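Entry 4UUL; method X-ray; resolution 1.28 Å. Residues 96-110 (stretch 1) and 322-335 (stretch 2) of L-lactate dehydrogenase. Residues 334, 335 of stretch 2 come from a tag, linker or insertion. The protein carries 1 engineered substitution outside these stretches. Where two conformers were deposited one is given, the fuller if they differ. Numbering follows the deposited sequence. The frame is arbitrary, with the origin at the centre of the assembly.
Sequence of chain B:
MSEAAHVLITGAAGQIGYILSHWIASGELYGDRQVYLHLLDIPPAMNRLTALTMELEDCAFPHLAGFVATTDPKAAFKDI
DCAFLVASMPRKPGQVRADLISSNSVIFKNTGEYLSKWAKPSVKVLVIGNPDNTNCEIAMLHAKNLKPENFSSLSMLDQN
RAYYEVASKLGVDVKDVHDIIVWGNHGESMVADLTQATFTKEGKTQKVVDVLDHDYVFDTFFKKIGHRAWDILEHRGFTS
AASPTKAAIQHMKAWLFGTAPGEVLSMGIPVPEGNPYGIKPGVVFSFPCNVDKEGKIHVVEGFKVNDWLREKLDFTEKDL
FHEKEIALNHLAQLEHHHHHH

Stretch 1 96-110: VRADLISSNSVIFKN
Stretch 2 (322-335) HEKEIALNHLAQLE

One salt bridge anchors this pairing of two helices. Arg97, in the first turn of helix 97-110, points its CB sideways, but an extended side chain (chi1 to chi3 all t, chi4 104°) carries the guanidinium to Glu323. Both Arg97 NE and Arg97 NH2 donate to Glu323 OE2, each at 2.9 Å, with N-H...O angles near 150°, so a single carboxylate oxygen lies at the guanidinium edge, near its plane. Glu323 (chi1 m, chi2 t, chi3 -2°) points toward the partner helix and is buried; both its oxygens also have hydrogen bonds elsewhere in the structure, so neither is left without a partner in its buried place.

The second polar link runs through water 1, which donates to Ser102 OG at 3.0 Å and lies 2.7 Å from His330 ND1. Ser102 (chi1 m) also turns OG back to its own helix, donating to Ala98 O at 3.0 Å. Its CB sits over one face of the His330 ring, 3.5 Å from the ring centroid and 19° off the normal, a CH-pi contact. His330 takes chi1 t and chi2 80°, which brings CD2 to 3.1 Å from Ser102 O.

The backbones are regular alpha helix, phi/psi near -62/-42, with Val96 (-110/-179) as the N-cap; its N donates to Asp99 OD2 at 3.1 Å. The axes approach to 8.3 Å and their N-to-C directions cross at -59°. The register pairs the CA atoms of Ala98 and Ile326 at 6.6 Å, Ser102 and Ala327 at 5.1 Å, and Val106 and Leu331 at 6.8 Å. Small residues occupy the tightest of these pairings: Ser102 and Ala327 carry little beyond CB.

Around that point lies the apolar packing, within 602 Å² of buried surface summed over both sides. Ile101 (m, t) points toward the partner and is buried; its CG2 meets Ala327 CB at 3.8 Å and Ile326 CG2 at 3.9 Å, while its CD1 lies 3.6 Å from Glu323 CG, so the acid's aliphatic part joins the packing. Ile326 (m, t) reaches Ala98 CB with CD1 at 4.1 Å. Ser105 (chi1 p) is buried facing the partner, and its OG donates to Ser102 O at 2.7 Å, satisfying the hydroxyl within its own helix while Ser105 CB packs 3.8 Å from Ala327 CB.

Farther along, Val106 (chi1 t) places CG2 3.9 Å from Leu331 CD2 and 3.5 Å from Leu334 CD1. Both leucines are m, t; Leu334 belongs to the expression tag. Lys109 lays its CD 4.1 Å from Leu331 CD2, adding aliphatic cover.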

ATOM      1  N   VAL B  96     -24.373  17.206 -14.948  1.00 23.87           N
ATOM      2  CA  VAL B  96     -25.145  16.432 -13.965  1.00 22.55           C
ATOM      3  C   VAL B  96     -24.862  14.964 -14.184  1.00 19.54           C
ATOM      4  O   VAL B  96     -24.058  14.604 -15.065  1.00 20.00           O
ATOM      5  CB  VAL B  96     -26.673  16.734 -14.060  1.00 22.39           C
ATOM      6  CG1 VAL B  96     -26.977  18.146 -13.624  1.00 26.97           C
ATOM      7  CG2 VAL B  96     -27.207  16.495 -15.436  1.00 22.30           C
ATOM      8  N   ARG B  97     -25.484  14.094 -13.396  1.00 20.34           N
ATOM      9  CA  ARG B  97     -25.200  12.672 -13.489  1.00 20.97           C
ATOM     10  C   ARG B  97     -25.399  12.116 -14.878  1.00 19.05           C
ATOM     11  O   ARG B  97     -24.602  11.313 -15.334  1.00 19.00           O
ATOM     12  CB  ARG B  97     -25.995  11.866 -12.502  1.00 21.24           C
ATOM     13  CG  ARG B  97     -25.544  10.402 -12.533  1.00 25.42           C
ATOM     14  CD  ARG B  97     -25.770   9.781 -11.251  1.00 26.67           C
ATOM     15  NE  ARG B  97     -25.409   8.386 -11.224  1.00 24.13           N
ATOM     16  CZ  ARG B  97     -24.339   7.852 -10.677  1.00 22.76           C
ATOM     17  NH1 ARG B  97     -23.364   8.616 -10.148  1.00 27.28           N
ATOM     18  NH2 ARG B  97     -24.250   6.533 -10.669  1.00 19.02           N
ATOM     19  N   ALA B  98     -26.434  12.562 -15.583  1.00 19.54           N
ATOM     20  CA  ALA B  98     -26.656  12.076 -16.930  1.00 18.27           C
ATOM     21  C   ALA B  98     -25.443  12.343 -17.819  1.00 19.64           C
ATOM     22  O   ALA B  98     -25.089  11.517 -18.633  1.00 18.69           O
ATOM     23  CB  ALA B  98     -27.934  12.710 -17.494  1.00 20.61           C
ATOM     24  N   ASP B  99     -24.826  13.510 -17.674  1.00 17.85           N
ATOM     25  CA  ASP B  99     -23.671  13.855 -18.513  1.00 17.81           C
ATOM     26  C   ASP B  99     -22.407  13.062 -18.088  1.00 18.79           C
ATOM     27  O   ASP B  99     -21.612  12.702 -18.948  1.00 21.41           O
ATOM     28  CB  ASP B  99     -23.403  15.346 -18.442  1.00 19.60           C
ATOM     29  CG  ASP B  99     -24.583  16.158 -18.870  1.00 22.10           C
ATOM     30  OD1 ASP B  99     -24.961  16.076 -20.081  1.00 22.28           O
ATOM     31  OD2 ASP B  99     -25.131  16.871 -17.978  1.00 26.43           O
ATOM     32  N   LEU B 100     -22.304  12.746 -16.806  1.00 18.98           N
ATOM     33  CA  LEU B 100     -21.230  11.902 -16.326  1.00 19.32           C
ATOM     34  C   LEU B 100     -21.354  10.499 -16.947  1.00 16.93           C
ATOM     35  O   LEU B 100     -20.357   9.903 -17.393  1.00 17.78           O
ATOM     36  CB  LEU B 100     -21.300  11.782 -14.814  1.00 19.80           C
ATOM     37  CG  LEU B 100     -20.239  10.833 -14.203  1.00 20.21           C
ATOM     38  CD1 LEU B 100     -18.822  11.427 -14.332  1.00 23.97           C
ATOM     39  CD2 LEU B 100     -20.585  10.569 -12.783  1.00 23.71           C
ATOM     40  N   ILE B 101     -22.567   9.954 -16.960  1.00 16.23           N
ATOM     41  CA  ILE B 101     -22.804   8.667 -17.574  1.00 15.53           C
ATOM     42  C   ILE B 101     -22.465   8.758 -19.048  1.00 15.74           C
ATOM     43  O   ILE B 101     -21.795   7.872 -19.583  1.00 17.07           O
ATOM     44  CB  ILE B 101     -24.250   8.229 -17.359  1.00 16.00           C
ATOM     45  CG1 ILE B 101     -24.525   7.946 -15.885  1.00 15.95           C
ATOM     46  CG2 ILE B 101     -24.589   7.067 -18.238  1.00 16.01           C
ATOM     47  CD1 ILE B 101     -26.005   8.041 -15.553  1.00 16.76           C
ATOM     48  N   SER B 102     -22.932   9.816 -19.709  1.00 16.65           N
ATOM     49  CA  SER B 102     -22.712   9.968 -21.144  1.00 17.29           C
ATOM     50  C   SER B 102     -21.240  10.056 -21.521  1.00 19.37           C
ATOM     51  O   SER B 102     -20.784   9.362 -22.409  1.00 19.12           O
ATOM     52  CB  SER B 102     -23.389  11.224 -21.644  1.00 19.64           C
ATOM     53  OG  SER B 102     -24.777  11.063 -21.558  1.00 19.69           O
ATOM     54  N   SER B 103     -20.470  10.850 -20.792  1.00 19.32           N
ATOM     55  CA  SER B 103     -19.087  11.026 -21.182  1.00 21.92           C
ATOM     56  C   SER B 103     -18.344   9.691 -21.011  1.00 20.09           C
ATOM     57  O   SER B 103     -17.458   9.311 -21.791  1.00 23.58           O
ATOM     58  CB  SER B 103     -18.454  12.156 -20.363  1.00 27.42           C
ATOM     59  OG  SER B 103     -18.358  11.752 -18.994  1.00 30.29           O
ATOM     60  N   ASN B 104     -18.663   8.972 -19.954  1.00 17.45           N
ATOM     61  CA  ASN B 104     -17.983   7.707 -19.697  1.00 15.88           C
ATOM     62  C   ASN B 104     -18.381   6.598 -20.669  1.00 16.55           C
ATOM     63  O   ASN B 104     -17.656   5.632 -20.841  1.00 17.79           O
ATOM     64  CB  ASN B 104     -18.138   7.295 -18.242  1.00 15.91           C
ATOM     65  CG  ASN B 104     -17.167   8.040 -17.377  1.00 15.59           C
ATOM     66  OD1 ASN B 104     -16.001   7.682 -17.326  1.00 18.01           O
ATOM     67  ND2 ASN B 104     -17.603   9.099 -16.759  1.00 16.24           N
ATOM     68  N   SER B 105     -19.587   6.692 -21.258  1.00 17.97           N
ATOM     69  CA  SER B 105     -20.043   5.641 -22.123  1.00 18.49           C
ATOM     70  C   SER B 105     -19.061   5.417 -23.274  1.00 18.24           C
ATOM     71  O   SER B 105     -18.804   4.285 -23.637  1.00 17.84           O
ATOM     72  CB  SER B 105     -21.482   5.904 -22.616  1.00 19.62           C
ATOM     73  OG  SER B 105     -21.533   6.994 -23.540  1.00 20.43           O
ATOM     74  N   VAL B 106     -18.498   6.491 -23.830  1.00 18.10           N
ATOM     75  CA  VAL B 106     -17.588   6.365 -24.946  1.00 19.98           C
ATOM     76  C   VAL B 106     -16.294   5.616 -24.527  1.00 18.44           C
ATOM     77  O   VAL B 106     -15.811   4.717 -25.192  1.00 18.89           O
ATOM     78  CB  VAL B 106     -17.252   7.745 -25.516  1.00 23.43           C
ATOM     79  CG1 VAL B 106     -16.158   7.623 -26.581  1.00 26.01           C
ATOM     80  CG2 VAL B 106     -18.545   8.449 -26.093  1.00 25.86           C
ATOM     81  N   ILE B 107     -15.756   6.039 -23.391  0.59 18.03           N
ATOM     82  CA  ILE B 107     -14.552   5.448 -22.810  0.59 18.83           C
ATOM     83  C   ILE B 107     -14.723   3.948 -22.647  0.59 17.82           C
ATOM     84  O   ILE B 107     -13.894   3.147 -23.072  0.59 19.81           O
ATOM     85  CB  ILE B 107     -14.285   6.093 -21.430  0.59 21.61           C
ATOM     86  CG1 ILE B 107     -13.989   7.591 -21.594  0.59 28.04           C
ATOM     87  CG2 ILE B 107     -13.164   5.387 -20.699  0.59 19.90           C
ATOM     88  CD1 ILE B 107     -13.029   7.930 -22.690  0.59 34.05           C
ATOM     89  N   PHE B 108     -15.831   3.574 -22.027  1.00 15.24           N
ATOM     90  CA  PHE B 108     -16.067   2.189 -21.686  1.00 15.11           C
ATOM     91  C   PHE B 108     -16.487   1.340 -22.896  1.00 15.96           C
ATOM     92  O   PHE B 108     -16.152   0.155 -22.957  1.00 15.84           O
ATOM     93  CB  PHE B 108     -16.942   2.052 -20.448  1.00 14.96           C
ATOM     94  CG  PHE B 108     -16.141   2.352 -19.226  1.00 13.48           C
ATOM     95  CD1 PHE B 108     -15.985   3.633 -18.757  1.00 15.04           C
ATOM     96  CD2 PHE B 108     -15.425   1.337 -18.623  1.00 15.96           C
ATOM     97  CE1 PHE B 108     -15.142   3.903 -17.669  1.00 15.51           C
ATOM     98  CE2 PHE B 108     -14.600   1.600 -17.525  1.00 15.30           C
ATOM     99  CZ  PHE B 108     -14.444   2.878 -17.077  1.00 15.95           C
ATOM    100  N   LYS B 109     -17.120   1.959 -23.896  1.00 15.93           N
ATOM    101  CA  LYS B 109     -17.292   1.258 -25.140  1.00 17.60           C
ATOM    102  C   LYS B 109     -15.910   0.909 -25.718  1.00 17.59           C
ATOM    103  O   LYS B 109     -15.641  -0.232 -26.135  1.00 18.34           O
ATOM    104  CB  LYS B 109     -18.088   2.144 -26.123  1.00 17.84           C
ATOM    105  CG  LYS B 109     -18.072   1.656 -27.564  1.00 19.87           C
ATOM    106  CD  LYS B 109     -18.994   2.456 -28.469  1.00 21.34           C
ATOM    107  CE  LYS B 109     -19.019   2.000 -29.898  1.00 22.74           C
ATOM    108  NZ  LYS B 109     -17.712   2.058 -30.519  1.00 26.73           N
ATOM    109  N   ASN B 110     -15.021   1.893 -25.780  1.00 17.04           N
ATOM    110  CA  ASN B 110     -13.681   1.672 -26.363  1.00 17.73           C
ATOM    111  C   ASN B 110     -12.932   0.610 -25.550  1.00 18.42           C
ATOM    112  O   ASN B 110     -12.261  -0.264 -26.116  1.00 19.11           O
ATOM    113  CB  ASN B 110     -12.889   2.964 -26.344  1.00 19.33           C
ATOM    114  CG  ASN B 110     -13.418   3.988 -27.327  1.00 23.93           C
ATOM    115  OD1 ASN B 110     -14.227   3.681 -28.173  1.00 26.52           O
ATOM    116  ND2 ASN B 110     -13.021   5.223 -27.147  1.00 26.43           N
ATOM    117  N   HIS B 322     -32.367   2.937 -16.184  1.00 13.70           N
ATOM    118  CA  HIS B 322     -32.351   4.317 -16.680  1.00 14.53           C
ATOM    119  C   HIS B 322     -30.932   4.783 -17.039  1.00 13.65           C
ATOM    120  O   HIS B 322     -30.730   5.394 -18.086  1.00 14.39           O
ATOM    121  CB  HIS B 322     -32.983   5.227 -15.656  1.00 16.59           C
ATOM    122  CG  HIS B 322     -33.099   6.614 -16.135  1.00 21.49           C
ATOM    123  ND1 HIS B 322     -33.729   6.937 -17.315  1.00 28.92           N
ATOM    124  CD2 HIS B 322     -32.622   7.771 -15.632  1.00 25.89           C
ATOM    125  CE1 HIS B 322     -33.632   8.232 -17.519  1.00 29.18           C
ATOM    126  NE2 HIS B 322     -32.988   8.767 -16.503  1.00 29.04           N
ATOM    127  N   GLU B 323     -29.954   4.508 -16.197  1.00 12.83           N
ATOM    128  CA  GLU B 323     -28.599   4.903 -16.519  1.00 13.94           C
ATOM    129  C   GLU B 323     -28.113   4.239 -17.813  1.00 12.25           C
ATOM    130  O   GLU B 323     -27.430   4.838 -18.646  1.00 13.62           O
ATOM    131  CB  GLU B 323     -27.595   4.576 -15.423  1.00 12.65           C
ATOM    132  CG  GLU B 323     -27.801   5.321 -14.116  1.00 13.86           C
ATOM    133  CD  GLU B 323     -26.577   5.237 -13.212  1.00 13.49           C
ATOM    134  OE1 GLU B 323     -25.571   4.564 -13.569  1.00 15.46           O
ATOM    135  OE2 GLU B 323     -26.590   5.858 -12.155  1.00 14.72           O
ATOM    136  N   LYS B 324     -28.465   2.965 -17.961  1.00 12.88           N
ATOM    137  CA  LYS B 324     -28.125   2.224 -19.159  1.00 13.67           C
ATOM    138  C   LYS B 324     -28.720   2.910 -20.387  1.00 14.32           C
ATOM    139  O   LYS B 324     -28.059   3.048 -21.401  1.00 15.05           O
ATOM    140  CB  LYS B 324     -28.608   0.766 -19.029  1.00 14.14           C
ATOM    141  CG  LYS B 324     -28.337  -0.075 -20.247  1.00 14.70           C
ATOM    142  CD  LYS B 324     -28.869  -1.476 -20.074  1.00 14.59           C
ATOM    143  CE  LYS B 324     -28.691  -2.342 -21.278  1.00 16.07           C
ATOM    144  NZ  LYS B 324     -29.357  -3.669 -21.131  1.00 15.89           N
ATOM    145  N   GLU B 325     -30.000   3.256 -20.303  1.00 14.16           N
ATOM    146  CA  GLU B 325     -30.643   3.961 -21.377  1.00 16.75           C
ATOM    147  C   GLU B 325     -29.926   5.276 -21.727  1.00 15.12           C
ATOM    148  O   GLU B 325     -29.756   5.624 -22.891  1.00 16.12           O
ATOM    149  CB  GLU B 325     -32.097   4.243 -20.987  1.00 19.69           C
ATOM    150  CG  GLU B 325     -32.936   4.978 -22.047  1.00 27.28           C
ATOM    151  CD  GLU B 325     -34.335   5.274 -21.467  1.00 38.75           C
ATOM    152  OE1 GLU B 325     -34.934   4.361 -20.851  1.00 46.36           O
ATOM    153  OE2 GLU B 325     -34.780   6.425 -21.555  1.00 43.63           O
ATOM    154  N   ILE B 326     -29.512   6.021 -20.712  1.00 14.47           N
ATOM    155  CA  ILE B 326     -28.820   7.282 -20.964  1.00 15.47           C
ATOM    156  C   ILE B 326     -27.526   7.021 -21.736  1.00 15.51           C
ATOM    157  O   ILE B 326     -27.205   7.702 -22.696  1.00 16.37           O
ATOM    158  CB  ILE B 326     -28.483   8.014 -19.618  1.00 16.57           C
ATOM    159  CG1 ILE B 326     -29.765   8.527 -18.946  1.00 15.71           C
ATOM    160  CG2 ILE B 326     -27.466   9.154 -19.856  1.00 17.21           C
ATOM    161  CD1 ILE B 326     -29.557   8.991 -17.532  1.00 17.90           C
ATOM    162  N   ALA B 327     -26.755   6.028 -21.292  1.00 14.40           N
ATOM    163  CA  ALA B 327     -25.462   5.708 -21.885  1.00 15.45           C
ATOM    164  C   ALA B 327     -25.657   5.256 -23.318  1.00 15.77           C
ATOM    165  O   ALA B 327     -24.984   5.758 -24.219  1.00 16.29           O
ATOM    166  CB  ALA B 327     -24.761   4.605 -21.078  1.00 16.02           C
ATOM    167  N   LEU B 328     -26.599   4.327 -23.539  1.00 16.27           N
ATOM    168  CA  LEU B 328     -26.830   3.831 -24.902  1.00 17.35           C
ATOM    169  C   LEU B 328     -27.379   4.911 -25.830  1.00 16.46           C
ATOM    170  O   LEU B 328     -26.964   5.016 -26.966  1.00 17.63           O
ATOM    171  CB  LEU B 328     -27.721   2.583 -24.906  1.00 17.54           C
ATOM    172  CG  LEU B 328     -27.056   1.346 -24.286  1.00 19.08           C
ATOM    173  CD1 LEU B 328     -28.039   0.201 -24.282  1.00 22.00           C
ATOM    174  CD2 LEU B 328     -25.806   0.913 -25.019  1.00 19.72           C
ATOM    175  N   ASN B 329     -28.213   5.776 -25.300  1.00 17.96           N
ATOM    176  CA  ASN B 329     -28.728   6.862 -26.120  1.00 19.50           C
ATOM    177  C   ASN B 329     -27.622   7.839 -26.519  1.00 17.70           C
ATOM    178  O   ASN B 329     -27.556   8.297 -27.651  1.00 18.42           O
ATOM    179  CB  ASN B 329     -29.834   7.620 -25.389  1.00 22.13           C
ATOM    180  CG  ASN B 329     -30.254   8.894 -26.155  1.00 30.63           C
ATOM    181  OD1 ASN B 329     -30.823   8.799 -27.235  1.00 32.01           O
ATOM    182  ND2 ASN B 329     -29.923  10.079 -25.621  1.00 31.09           N
ATOM    183  N   HIS B 330     -26.727   8.166 -25.579  1.00 18.20           N
ATOM    184  CA  HIS B 330     -25.620   9.047 -25.917  1.00 17.60           C
ATOM    185  C   HIS B 330     -24.796   8.458 -27.067  1.00 17.63           C
ATOM    186  O   HIS B 330     -24.445   9.144 -28.037  1.00 18.06           O
ATOM    187  CB  HIS B 330     -24.747   9.286 -24.675  1.00 17.90           C
ATOM    188  CG  HIS B 330     -23.600  10.204 -24.940  1.00 20.63           C
ATOM    189  ND1 HIS B 330     -23.742  11.573 -24.971  1.00 22.26           N
ATOM    190  CD2 HIS B 330     -22.270   9.957 -25.097  1.00 23.07           C
ATOM    191  CE1 HIS B 330     -22.563  12.127 -25.207  1.00 23.93           C
ATOM    192  NE2 HIS B 330     -21.658  11.170 -25.303  1.00 24.79           N
ATOM    193  N   LEU B 331     -24.427   7.185 -26.938  1.00 17.17           N
ATOM    194  CA  LEU B 331     -23.652   6.524 -27.967  1.00 19.15           C
ATOM    195  C   LEU B 331     -24.404   6.575 -29.280  1.00 17.43           C
ATOM    196  O   LEU B 331     -23.801   6.809 -30.340  1.00 17.86           O
ATOM    197  CB  LEU B 331     -23.331   5.089 -27.566  1.00 19.15           C
ATOM    198  CG  LEU B 331     -22.367   4.991 -26.356  1.00 18.78           C
ATOM    199  CD1 LEU B 331     -22.246   3.531 -25.978  1.00 19.26           C
ATOM    200  CD2 LEU B 331     -20.985   5.524 -26.668  1.00 20.11           C
ATOM    201  N   ALA B 332     -25.712   6.326 -29.281  1.00 17.71           N
ATOM    202  CA  ALA B 332     -26.502   6.339 -30.523  1.00 19.35           C
ATOM    203  C   ALA B 332     -26.531   7.707 -31.131  1.00 17.96           C
ATOM    204  O   ALA B 332     -26.457   7.867 -32.344  1.00 19.28           O
ATOM    205  CB  ALA B 332     -27.886   5.840 -30.257  1.00 20.21           C
ATOM    206  N   GLN B 333     -26.627   8.752 -30.311  1.00 19.19           N
ATOM    207  CA  GLN B 333     -26.675  10.093 -30.852  1.00 18.89           C
ATOM    208  C   GLN B 333     -25.339  10.468 -31.489  1.00 18.93           C
ATOM    209  O   GLN B 333     -25.288  11.127 -32.509  1.00 20.49           O
ATOM    210  CB  GLN B 333     -27.017  11.108 -29.753  1.00 21.55           C
ATOM    211  CG  GLN B 333     -28.424  11.005 -29.211  1.00 25.92           C
ATOM    212  CD  GLN B 333     -29.476  11.170 -30.231  1.00 36.18           C
ATOM    213  OE1 GLN B 333     -29.306  11.895 -31.208  1.00 38.00           O
ATOM    214  NE2 GLN B 333     -30.608  10.503 -30.010  1.00 42.72           N
ATOM    215  N   LEU B 334     -24.226  10.075 -30.881  1.00 18.75           N
ATOM    216  CA  LEU B 334     -22.909  10.316 -31.506  1.00 20.17           C
ATOM    217  C   LEU B 334     -22.820   9.590 -32.854  1.00 21.95           C
ATOM    218  O   LEU B 334     -22.362  10.132 -33.842  1.00 23.78           O
ATOM    219  CB  LEU B 334     -21.798   9.865 -30.553  1.00 19.94           C
ATOM    220  CG  LEU B 334     -21.621  10.714 -29.300  1.00 21.25           C
ATOM    221  CD1 LEU B 334     -20.445  10.141 -28.477  1.00 24.41           C
ATOM    222  CD2 LEU B 334     -21.442  12.229 -29.524  1.00 23.58           C
ATOM    223  N   GLU B 335     -23.224   8.331 -32.894  1.00 21.93           N
ATOM    224  CA  GLU B 335     -23.215   7.591 -34.147  1.00 26.16           C
ATOM    225  C   GLU B 335     -24.100   8.275 -35.234  1.00 24.31           C
ATOM    226  O   GLU B 335     -23.702   8.393 -36.399  1.00 26.41           O
ATOM    227  CB  GLU B 335     -23.637   6.144 -33.863  1.00 31.14           C
ATOM    228  CG  GLU B 335     -23.730   5.254 -35.078  1.00 39.27           C
ATOM    229  CD  GLU B 335     -22.393   5.022 -35.756  1.00 44.33           C
ATOM    230  OE1 GLU B 335     -21.339   5.145 -35.084  1.00 46.02           O
ATOM    231  OE2 GLU B 335     -22.399   4.737 -36.966  1.00 47.20           O
TER
HETATM  232  O   HOH W   1     -25.854  12.773 -23.803  1.00 30.19           O